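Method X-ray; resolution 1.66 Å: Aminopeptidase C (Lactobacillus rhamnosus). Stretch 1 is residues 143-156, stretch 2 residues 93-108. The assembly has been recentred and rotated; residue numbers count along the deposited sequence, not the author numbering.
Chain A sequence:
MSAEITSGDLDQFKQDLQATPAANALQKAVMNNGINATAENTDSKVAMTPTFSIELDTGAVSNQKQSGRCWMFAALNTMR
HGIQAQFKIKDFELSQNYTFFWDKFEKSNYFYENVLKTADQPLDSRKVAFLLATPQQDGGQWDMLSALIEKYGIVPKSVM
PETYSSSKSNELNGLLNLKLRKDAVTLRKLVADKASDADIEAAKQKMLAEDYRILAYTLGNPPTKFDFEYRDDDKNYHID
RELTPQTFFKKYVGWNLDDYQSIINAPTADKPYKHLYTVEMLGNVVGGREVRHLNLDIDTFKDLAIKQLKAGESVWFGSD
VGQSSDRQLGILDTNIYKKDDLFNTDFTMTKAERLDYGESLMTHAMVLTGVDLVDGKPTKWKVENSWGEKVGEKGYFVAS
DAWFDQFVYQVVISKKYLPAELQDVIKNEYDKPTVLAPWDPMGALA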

ATOM      1  N   ASP A 143       6.665  28.165  31.264  1.00 19.28           N
ATOM      2  CA  ASP A 143       5.980  28.768  32.421  1.00 19.47           C
ATOM      3  C   ASP A 143       4.465  28.642  32.284  1.00 20.39           C
ATOM      4  O   ASP A 143       3.758  28.540  33.289  1.00 18.90           O
ATOM      5  CB  ASP A 143       6.380  30.230  32.564  1.00 19.14           C
ATOM      6  CG  ASP A 143       7.879  30.432  32.883  1.00 18.87           C
ATOM      7  OD1 ASP A 143       8.486  29.659  33.661  1.00 18.66           O
ATOM      8  OD2 ASP A 143       8.460  31.400  32.301  1.00 20.16           O
HETATM    9  N   MSE A 144       3.981  28.646  31.041  1.00 16.76           N
HETATM   10  CA  MSE A 144       2.554  28.359  30.767  1.00 18.45           C
HETATM   11  C   MSE A 144       2.174  26.931  31.041  1.00 17.12           C
HETATM   12  O   MSE A 144       1.070  26.644  31.499  1.00 18.70           O
HETATM   13  CB  MSE A 144       2.287  28.726  29.292  1.00 18.89           C
HETATM   14  CG  MSE A 144       2.328  30.230  29.098  1.00 18.12           C
HETATM   15 SE   MSE A 144       2.516  30.711  27.185  1.00 23.51          SE
HETATM   16  CE  MSE A 144       0.822  30.046  26.453  1.00 22.66           C
ATOM     17  N   LEU A 145       3.076  25.968  30.838  1.00 19.10           N
ATOM     18  CA  LEU A 145       2.730  24.596  31.181  1.00 19.90           C
ATOM     19  C   LEU A 145       2.713  24.468  32.714  1.00 19.39           C
ATOM     20  O   LEU A 145       1.801  23.833  33.294  1.00 19.43           O
ATOM     21  CB  LEU A 145       3.781  23.675  30.571  1.00 20.25           C
ATOM     22  CG  LEU A 145       3.526  22.164  30.533  1.00 22.86           C
ATOM     23  CD1 LEU A 145       3.855  21.515  31.869  1.00 22.60           C
ATOM     24  CD2 LEU A 145       2.097  21.922  30.063  1.00 25.04           C
ATOM     25  N   SER A 146       3.728  25.016  33.386  1.00 19.40           N
ATOM     26  CA  SER A 146       3.695  25.057  34.847  1.00 20.83           C
ATOM     27  C   SER A 146       2.432  25.638  35.415  1.00 18.17           C
ATOM     28  O   SER A 146       1.856  25.052  36.353  1.00 18.35           O
ATOM     29  CB  SER A 146       4.902  25.798  35.418  1.00 22.13           C
ATOM     30  OG  SER A 146       5.951  24.964  35.241  1.00 27.65           O
ATOM     31  N   ALA A 147       1.994  26.763  34.870  1.00 16.64           N
ATOM     32  CA  ALA A 147       0.790  27.398  35.326  1.00 17.86           C
ATOM     33  C   ALA A 147      -0.373  26.414  35.295  1.00 20.54           C
ATOM     34  O   ALA A 147      -1.207  26.381  36.219  1.00 18.32           O
ATOM     35  CB  ALA A 147       0.433  28.607  34.492  1.00 18.23           C
ATOM     36  N   LEU A 148      -0.448  25.615  34.211  1.00 19.49           N
ATOM     37  CA  LEU A 148      -1.496  24.637  34.085  1.00 17.12           C
ATOM     38  C   LEU A 148      -1.407  23.546  35.106  1.00 15.33           C
ATOM     39  O   LEU A 148      -2.424  23.209  35.695  1.00 19.41           O
ATOM     40  CB  LEU A 148      -1.530  24.004  32.659  1.00 17.21           C
ATOM     41  CG  LEU A 148      -1.904  25.005  31.566  1.00 16.76           C
ATOM     42  CD1 LEU A 148      -1.526  24.431  30.208  1.00 16.71           C
ATOM     43  CD2 LEU A 148      -3.379  25.335  31.607  1.00 18.67           C
ATOM     44  N   ILE A 149      -0.198  23.075  35.393  1.00 16.02           N
ATOM     45  CA  ILE A 149      -0.014  21.989  36.318  1.00 18.36           C
ATOM     46  C   ILE A 149      -0.291  22.449  37.751  1.00 21.80           C
ATOM     47  O   ILE A 149      -0.852  21.695  38.542  1.00 18.68           O
ATOM     48  CB  ILE A 149       1.338  21.382  36.067  1.00 20.11           C
ATOM     49  CG1 ILE A 149       1.193  20.551  34.757  1.00 25.46           C
ATOM     50  CG2 ILE A 149       1.797  20.439  37.185  1.00 20.21           C
ATOM     51  CD1 ILE A 149       2.442  19.881  34.467  1.00 28.42           C
ATOM     52  N   GLU A 150       0.132  23.685  38.055  1.00 20.67           N
ATOM     53  CA  GLU A 150      -0.142  24.277  39.363  1.00 22.44           C
ATOM     54  C   GLU A 150      -1.642  24.324  39.600  1.00 22.63           C
ATOM     55  O   GLU A 150      -2.085  24.034  40.691  1.00 21.16           O
ATOM     56  CB  GLU A 150       0.475  25.663  39.480  1.00 24.19           C
ATOM     57  CG  GLU A 150       1.981  25.496  39.604  1.00 27.31           C
ATOM     58  CD  GLU A 150       2.724  26.793  39.626  1.00 31.14           C
ATOM     59  OE1 GLU A 150       3.665  26.856  40.433  1.00 32.26           O
ATOM     60  OE2 GLU A 150       2.390  27.698  38.830  1.00 32.36           O
ATOM     61  N   LYS A 151      -2.419  24.676  38.604  1.00 20.19           N
ATOM     62  CA  LYS A 151      -3.843  24.898  38.829  1.00 19.12           C
ATOM     63  C   LYS A 151      -4.663  23.579  38.734  1.00 19.79           C
ATOM     64  O   LYS A 151      -5.705  23.415  39.440  1.00 17.40           O
ATOM     65  CB  LYS A 151      -4.360  25.936  37.867  1.00 18.38           C
ATOM     66  CG  LYS A 151      -5.836  26.220  38.020  1.00 19.90           C
ATOM     67  CD  LYS A 151      -6.216  27.445  37.203  1.00 20.21           C
ATOM     68  CE  LYS A 151      -7.587  27.890  37.586  1.00 18.80           C
ATOM     69  NZ  LYS A 151      -7.886  29.138  36.879  1.00 18.55           N
ATOM     70  N   TYR A 152      -4.214  22.665  37.859  1.00 17.90           N
ATOM     71  CA  TYR A 152      -5.001  21.489  37.471  1.00 18.46           C
ATOM     72  C   TYR A 152      -4.460  20.099  37.677  1.00 16.17           C
ATOM     73  O   TYR A 152      -5.181  19.075  37.551  1.00 18.97           O
ATOM     74  CB  TYR A 152      -5.429  21.626  36.023  1.00 15.94           C
ATOM     75  CG  TYR A 152      -6.337  22.798  35.746  1.00 16.47           C
ATOM     76  CD1 TYR A 152      -7.676  22.776  36.165  1.00 16.32           C
ATOM     77  CD2 TYR A 152      -5.917  23.889  34.986  1.00 15.42           C
ATOM     78  CE1 TYR A 152      -8.556  23.847  35.897  1.00 15.72           C
ATOM     79  CE2 TYR A 152      -6.789  24.949  34.678  1.00 15.50           C
ATOM     80  CZ  TYR A 152      -8.093  24.975  35.163  1.00 17.92           C
ATOM     81  OH  TYR A 152      -8.964  26.000  34.899  1.00 16.91           O
ATOM     82  N   GLY A 153      -3.204  20.048  38.009  1.00 16.88           N
ATOM     83  CA  GLY A 153      -2.453  18.814  38.168  1.00 14.72           C
ATOM     84  C   GLY A 153      -2.263  18.045  36.897  1.00 17.25           C
ATOM     85  O   GLY A 153      -2.108  18.664  35.854  1.00 15.71           O
ATOM     86  N   ILE A 154      -2.192  16.744  36.987  1.00 16.01           N
ATOM     87  CA  ILE A 154      -1.937  15.917  35.818  1.00 16.79           C
ATOM     88  C   ILE A 154      -2.521  14.542  36.099  1.00 16.32           C
ATOM     89  O   ILE A 154      -2.778  14.155  37.252  1.00 16.02           O
ATOM     90  CB  ILE A 154      -0.405  15.902  35.423  1.00 19.26           C
ATOM     91  CG1 ILE A 154      -0.171  15.453  33.941  1.00 22.50           C
ATOM     92  CG2 ILE A 154       0.453  15.065  36.380  1.00 18.46           C
ATOM     93  CD1 ILE A 154      -0.966  16.224  32.889  1.00 22.99           C
ATOM     94  N   VAL A 155      -2.717  13.788  35.035  1.00 16.22           N
ATOM     95  CA  VAL A 155      -3.189  12.421  35.082  1.00 16.04           C
ATOM     96  C   VAL A 155      -2.385  11.482  34.142  1.00 18.42           C
ATOM     97  O   VAL A 155      -1.803  11.952  33.145  1.00 17.11           O
ATOM     98  CB  VAL A 155      -4.705  12.319  34.780  1.00 17.75           C
ATOM     99  CG1 VAL A 155      -5.498  13.213  35.713  1.00 15.69           C
ATOM    100  CG2 VAL A 155      -5.048  12.605  33.322  1.00 16.80           C
ATOM    101  N   PRO A 156      -2.381  10.188  34.450  1.00 16.24           N
ATOM    102  CA  PRO A 156      -1.899   9.201  33.484  1.00 17.19           C
ATOM    103  C   PRO A 156      -2.620   9.348  32.150  1.00 16.08           C
ATOM    104  O   PRO A 156      -3.784   9.642  32.051  1.00 16.17           O
ATOM    105  CB  PRO A 156      -2.287   7.887  34.124  1.00 15.67           C
ATOM    106  CG  PRO A 156      -2.316   8.174  35.589  1.00 17.89           C
ATOM    107  CD  PRO A 156      -3.020   9.490  35.603  1.00 17.67           C
TER
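Stretch 2 (93-108) ELSQNYTFFWDKFEKS

Stretch 2 enters as an extended segment, Glu93 to Ser95, and then runs as a helix from Gln96 through Ser108 and onward. That helix crosses the one in stretch 1, residues 143-152, at 100°, nearly perpendicular, with the axes approaching to 10.1 Å. Beyond Tyr152, stretch 1 leaves its helix at Gly153, whose positive phi of 66° is a conformation glycine favours, and continues extended to Pro156, where a single beta bridge pairs it with Leu94. The contact therefore joins helix to helix and extended segment to extended segment, and the extended end of stretch 1 also packs on the first turn of the stretch 2 helix; together they bury 896 Å².

One backbone-to-backbone hydrogen bond crosses the contact, beside the Leu94-Pro156 bridge: Ser95 N donates to Val155 O at 2.8 Å and almost straight, 171°, while Leu94 CA lies 3.5 Å from the same Val155 O. Ser95 also caps the helix: its OG accepts from Tyr98 N at 3.1 Å, an N-cap placed right beside the strand-like pairing. Tyr98 OH in turn gives a very short bond, 2.5 Å, to Tyr152 O, so a side chain of one helix meets a carbonyl at the C-terminal end of the other.

Charge and hydroxyl converge on a single carboxylate oxygen. Glu106 OE2 takes a salt bridge from Lys151 NZ at 2.9 Å and a hydrogen bond from Tyr152 OH at 2.6 Å, the latter near the plane of the tyrosine ring. Lys151 reaches it with all four chi angles t. Within stretch 2, Lys107 NZ bridges to Asp103 OD2 at 2.6 Å, and the aliphatic part of that lysine still serves the interface: its CE lies 3.6 Å from CE of Met144, a selenomethionine.

The aromatic contact is a true stack. The Tyr152 ring lies face to face with the five-membered ring of Trp102, centroids 3.8 Å apart and planes only 7° from parallel; Tyr152 CZ comes within 3.4 Å of Trp102 CE3. With its face on Trp102 and its hydroxyl on Glu106, Tyr152 engages residues one helical turn apart.

Apolar packing fills the remainder. Leu148 is the knob, set among Thr99, Trp102, Asp103 and Glu106, with its CD1 3.6 Å from Asp103 CB and its CD2 3.9 Å from Trp102 CB. Ile154 starts with CA-to-CB pointing away, yet its CD1 returns to lie 3.8 Å from Thr99 CG2 and 3.9 Å from Tyr98 CD2. Val155 CG2 packs 3.7 Å from Ser95 CB, and Val155 CG1 lies over one face of the Tyr98 ring.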

ATOM      1  N   GLU A  93       3.341   6.994  30.439  1.00 20.10           N
ATOM      2  CA  GLU A  93       3.017   8.299  29.856  1.00 20.00           C
ATOM      3  C   GLU A  93       1.916   9.050  30.645  1.00 18.97           C
ATOM      4  O   GLU A  93       0.990   8.442  31.129  1.00 19.67           O
ATOM      5  CB  GLU A  93       2.502   8.206  28.410  1.00 21.53           C
ATOM      6  CG  GLU A  93       3.436   8.298  27.255  1.00 25.72           C
ATOM      7  CD  GLU A  93       2.671   8.280  25.906  1.00 21.55           C
ATOM      8  OE1 GLU A  93       2.124   7.209  25.605  1.00 21.20           O
ATOM      9  OE2 GLU A  93       2.489   9.349  25.235  1.00 21.91           O
ATOM     10  N   LEU A  94       2.096  10.369  30.740  1.00 19.01           N
ATOM     11  CA  LEU A  94       1.067  11.267  31.248  1.00 19.36           C
ATOM     12  C   LEU A  94       0.180  11.724  30.120  1.00 18.86           C
ATOM     13  O   LEU A  94       0.648  11.760  28.928  1.00 17.58           O
ATOM     14  CB  LEU A  94       1.731  12.463  31.928  1.00 17.70           C
ATOM     15  CG  LEU A  94       2.605  12.117  33.146  1.00 18.60           C
ATOM     16  CD1 LEU A  94       3.673  13.189  33.539  1.00 18.21           C
ATOM     17  CD2 LEU A  94       1.710  11.740  34.338  1.00 18.16           C
ATOM     18  N   SER A  95      -1.034  12.163  30.462  1.00 18.12           N
ATOM     19  CA  SER A  95      -1.992  12.610  29.474  1.00 16.51           C
ATOM     20  C   SER A  95      -1.643  13.990  28.905  1.00 15.15           C
ATOM     21  O   SER A  95      -1.822  15.003  29.548  1.00 16.10           O
ATOM     22  CB  SER A  95      -3.381  12.670  30.069  1.00 18.39           C
ATOM     23  OG  SER A  95      -4.341  13.110  29.210  1.00 15.04           O
ATOM     24  N   GLN A  96      -1.240  14.000  27.638  1.00 15.41           N
ATOM     25  CA  GLN A  96      -1.113  15.304  26.940  1.00 16.47           C
ATOM     26  C   GLN A  96      -2.430  15.948  26.550  1.00 15.91           C
ATOM     27  O   GLN A  96      -2.446  17.118  26.314  1.00 17.19           O
ATOM     28  CB  GLN A  96      -0.204  15.130  25.712  1.00 16.35           C
ATOM     29  CG  GLN A  96       1.053  14.364  26.020  1.00 17.15           C
ATOM     30  CD  GLN A  96       0.972  12.908  25.777  1.00 18.08           C
ATOM     31  OE1 GLN A  96      -0.108  12.325  25.581  1.00 17.88           O
ATOM     32  NE2 GLN A  96       2.153  12.233  25.903  1.00 19.14           N
ATOM     33  N   ASN A  97      -3.526  15.184  26.474  1.00 15.23           N
ATOM     34  CA  ASN A  97      -4.817  15.705  26.195  1.00 14.36           C
ATOM     35  C   ASN A  97      -5.301  16.540  27.433  1.00 16.80           C
ATOM     36  O   ASN A  97      -5.910  17.569  27.232  1.00 14.63           O
ATOM     37  CB  ASN A  97      -5.781  14.641  25.865  1.00 15.02           C
ATOM     38  CG  ASN A  97      -7.066  15.181  25.290  1.00 15.72           C
ATOM     39  OD1 ASN A  97      -7.123  16.328  24.785  1.00 14.60           O
ATOM     40  ND2 ASN A  97      -8.075  14.369  25.274  1.00 16.26           N
ATOM     41  N   TYR A  98      -4.989  16.077  28.634  1.00 17.17           N
ATOM     42  CA  TYR A  98      -5.356  16.760  29.888  1.00 17.74           C
ATOM     43  C   TYR A  98      -4.849  18.196  29.875  1.00 17.86           C
ATOM     44  O   TYR A  98      -5.642  19.117  30.070  1.00 18.03           O
ATOM     45  CB  TYR A  98      -4.908  15.952  31.137  1.00 15.75           C
ATOM     46  CG  TYR A  98      -5.460  16.503  32.441  1.00 14.66           C
ATOM     47  CD1 TYR A  98      -6.767  16.250  32.875  1.00 17.30           C
ATOM     48  CD2 TYR A  98      -4.674  17.327  33.208  1.00 15.41           C
ATOM     49  CE1 TYR A  98      -7.241  16.781  34.081  1.00 15.51           C
ATOM     50  CE2 TYR A  98      -5.174  17.912  34.382  1.00 14.80           C
ATOM     51  CZ  TYR A  98      -6.418  17.578  34.819  1.00 16.47           C
ATOM     52  OH  TYR A  98      -6.895  18.126  36.053  1.00 17.04           O
ATOM     53  N   THR A  99      -3.551  18.382  29.575  1.00 17.81           N
ATOM     54  CA  THR A  99      -2.975  19.717  29.529  1.00 18.32           C
ATOM     55  C   THR A  99      -3.520  20.478  28.367  1.00 16.00           C
ATOM     56  O   THR A  99      -3.729  21.686  28.455  1.00 15.98           O
ATOM     57  CB  THR A  99      -1.425  19.691  29.457  1.00 20.78           C
ATOM     58  OG1 THR A  99      -1.010  18.638  28.542  1.00 20.38           O
ATOM     59  CG2 THR A  99      -0.836  19.413  30.792  1.00 21.90           C
ATOM     60  N   PHE A 100      -3.917  19.767  27.289  1.00 16.20           N
ATOM     61  CA  PHE A 100      -4.398  20.433  26.074  1.00 17.49           C
ATOM     62  C   PHE A 100      -5.770  21.040  26.352  1.00 16.32           C
ATOM     63  O   PHE A 100      -6.123  22.195  25.943  1.00 15.72           O
ATOM     64  CB  PHE A 100      -4.512  19.425  24.938  1.00 17.42           C
ATOM     65  CG  PHE A 100      -4.624  20.025  23.535  1.00 18.47           C
ATOM     66  CD1 PHE A 100      -3.816  21.060  23.093  1.00 18.15           C
ATOM     67  CD2 PHE A 100      -5.489  19.442  22.600  1.00 19.05           C
ATOM     68  CE1 PHE A 100      -3.874  21.509  21.811  1.00 18.41           C
ATOM     69  CE2 PHE A 100      -5.563  19.885  21.277  1.00 19.47           C
ATOM     70  CZ  PHE A 100      -4.740  20.919  20.878  1.00 19.60           C
ATOM     71  N   PHE A 101      -6.592  20.276  27.032  1.00 14.54           N
ATOM     72  CA  PHE A 101      -7.916  20.784  27.401  1.00 14.86           C
ATOM     73  C   PHE A 101      -7.855  22.140  28.179  1.00 15.57           C
ATOM     74  O   PHE A 101      -8.467  23.101  27.787  1.00 16.61           O
ATOM     75  CB  PHE A 101      -8.712  19.674  28.177  1.00 16.44           C
ATOM     76  CG  PHE A 101     -10.152  20.101  28.541  1.00 16.36           C
ATOM     77  CD1 PHE A 101     -11.264  19.639  27.870  1.00 16.33           C
ATOM     78  CD2 PHE A 101     -10.345  21.018  29.560  1.00 18.57           C
ATOM     79  CE1 PHE A 101     -12.541  20.052  28.252  1.00 15.57           C
ATOM     80  CE2 PHE A 101     -11.603  21.453  29.909  1.00 19.08           C
ATOM     81  CZ  PHE A 101     -12.694  21.020  29.224  1.00 17.62           C
ATOM     82  N   TRP A 102      -7.121  22.143  29.304  1.00 15.27           N
ATOM     83  CA  TRP A 102      -7.032  23.265  30.217  1.00 17.85           C
ATOM     84  C   TRP A 102      -6.287  24.427  29.577  1.00 16.32           C
ATOM     85  O   TRP A 102      -6.690  25.578  29.723  1.00 16.39           O
ATOM     86  CB  TRP A 102      -6.390  22.830  31.492  1.00 16.44           C
ATOM     87  CG  TRP A 102      -7.266  21.892  32.267  1.00 15.04           C
ATOM     88  CD1 TRP A 102      -6.968  20.628  32.689  1.00 15.77           C
ATOM     89  CD2 TRP A 102      -8.595  22.161  32.724  1.00 16.80           C
ATOM     90  NE1 TRP A 102      -8.034  20.106  33.390  1.00 17.27           N
ATOM     91  CE2 TRP A 102      -9.036  21.025  33.421  1.00 15.86           C
ATOM     92  CE3 TRP A 102      -9.444  23.247  32.622  1.00 17.99           C
ATOM     93  CZ2 TRP A 102     -10.340  20.946  34.044  1.00 17.40           C
ATOM     94  CZ3 TRP A 102     -10.736  23.174  33.192  1.00 19.57           C
ATOM     95  CH2 TRP A 102     -11.176  22.034  33.878  1.00 17.56           C
ATOM     96  N   ASP A 103      -5.312  24.119  28.732  1.00 17.03           N
ATOM     97  CA  ASP A 103      -4.626  25.139  27.993  1.00 17.09           C
ATOM     98  C   ASP A 103      -5.584  25.924  27.068  1.00 15.50           C
ATOM     99  O   ASP A 103      -5.694  27.198  27.071  1.00 17.39           O
ATOM    100  CB  ASP A 103      -3.454  24.563  27.194  1.00 15.85           C
ATOM    101  CG  ASP A 103      -2.669  25.638  26.488  1.00 16.94           C
ATOM    102  OD1 ASP A 103      -2.181  26.556  27.195  1.00 17.29           O
ATOM    103  OD2 ASP A 103      -2.529  25.556  25.191  1.00 16.40           O
ATOM    104  N   LYS A 104      -6.303  25.240  26.211  1.00 16.10           N
ATOM    105  CA  LYS A 104      -7.310  25.853  25.365  1.00 15.82           C
ATOM    106  C   LYS A 104      -8.387  26.617  26.076  1.00 16.59           C
ATOM    107  O   LYS A 104      -8.816  27.656  25.660  1.00 14.98           O
ATOM    108  CB  LYS A 104      -7.963  24.785  24.485  1.00 18.07           C
ATOM    109  CG  LYS A 104      -7.092  24.156  23.428  1.00 19.71           C
ATOM    110  CD  LYS A 104      -7.584  24.462  22.052  1.00 17.84           C
ATOM    111  CE  LYS A 104      -6.648  24.049  20.889  1.00 17.42           C
ATOM    112  NZ  LYS A 104      -5.325  24.709  20.848  1.00 17.84           N
ATOM    113  N   PHE A 105      -8.894  26.047  27.165  1.00 15.26           N
ATOM    114  CA  PHE A 105      -9.932  26.720  27.884  1.00 17.20           C
ATOM    115  C   PHE A 105      -9.397  28.004  28.561  1.00 16.79           C
ATOM    116  O   PHE A 105     -10.019  29.067  28.446  1.00 17.57           O
ATOM    117  CB  PHE A 105     -10.577  25.769  28.880  1.00 18.55           C
ATOM    118  CG  PHE A 105     -11.846  26.325  29.463  1.00 17.71           C
ATOM    119  CD1 PHE A 105     -12.868  26.765  28.618  1.00 18.32           C
ATOM    120  CD2 PHE A 105     -12.023  26.378  30.820  1.00 20.04           C
ATOM    121  CE1 PHE A 105     -14.010  27.334  29.102  1.00 19.02           C
ATOM    122  CE2 PHE A 105     -13.230  26.929  31.302  1.00 19.98           C
ATOM    123  CZ  PHE A 105     -14.223  27.354  30.442  1.00 18.41           C
ATOM    124  N   GLU A 106      -8.245  27.911  29.200  1.00 16.09           N
ATOM    125  CA  GLU A 106      -7.599  29.081  29.881  1.00 16.48           C
ATOM    126  C   GLU A 106      -7.227  30.090  28.833  1.00 18.07           C
ATOM    127  O   GLU A 106      -7.516  31.253  28.988  1.00 16.48           O
ATOM    128  CB  GLU A 106      -6.386  28.655  30.684  1.00 16.20           C
ATOM    129  CG  GLU A 106      -6.772  27.900  31.955  1.00 16.57           C
ATOM    130  CD  GLU A 106      -7.282  28.810  33.124  1.00 18.59           C
ATOM    131  OE1 GLU A 106      -7.220  30.076  33.074  1.00 20.12           O
ATOM    132  OE2 GLU A 106      -7.783  28.192  34.120  1.00 18.25           O
ATOM    133  N   LYS A 107      -6.702  29.634  27.689  1.00 15.79           N
ATOM    134  CA  LYS A 107      -6.407  30.606  26.597  1.00 16.72           C
ATOM    135  C   LYS A 107      -7.642  31.369  26.069  1.00 17.51           C
ATOM    136  O   LYS A 107      -7.481  32.482  25.654  1.00 17.39           O
ATOM    137  CB  LYS A 107      -5.651  29.927  25.462  1.00 17.21           C
ATOM    138  CG  LYS A 107      -4.212  29.616  25.742  1.00 16.93           C
ATOM    139  CD  LYS A 107      -3.565  28.799  24.590  1.00 19.42           C
ATOM    140  CE  LYS A 107      -2.086  28.786  24.751  1.00 18.34           C
ATOM    141  NZ  LYS A 107      -1.522  27.635  23.974  1.00 19.88           N
ATOM    142  N   SER A 108      -8.826  30.740  26.050  1.00 17.19           N
ATOM    143  CA  SER A 108     -10.091  31.363  25.649  1.00 16.82           C
ATOM    144  C   SER A 108     -10.403  32.584  26.559  1.00 17.86           C
ATOM    145  O   SER A 108     -10.517  33.724  26.085  1.00 17.25           O
ATOM    146  CB  SER A 108     -11.235  30.299  25.583  1.00 17.50           C
ATOM    147  OG  SER A 108     -10.974  29.189  24.661  1.00 17.45           O
TER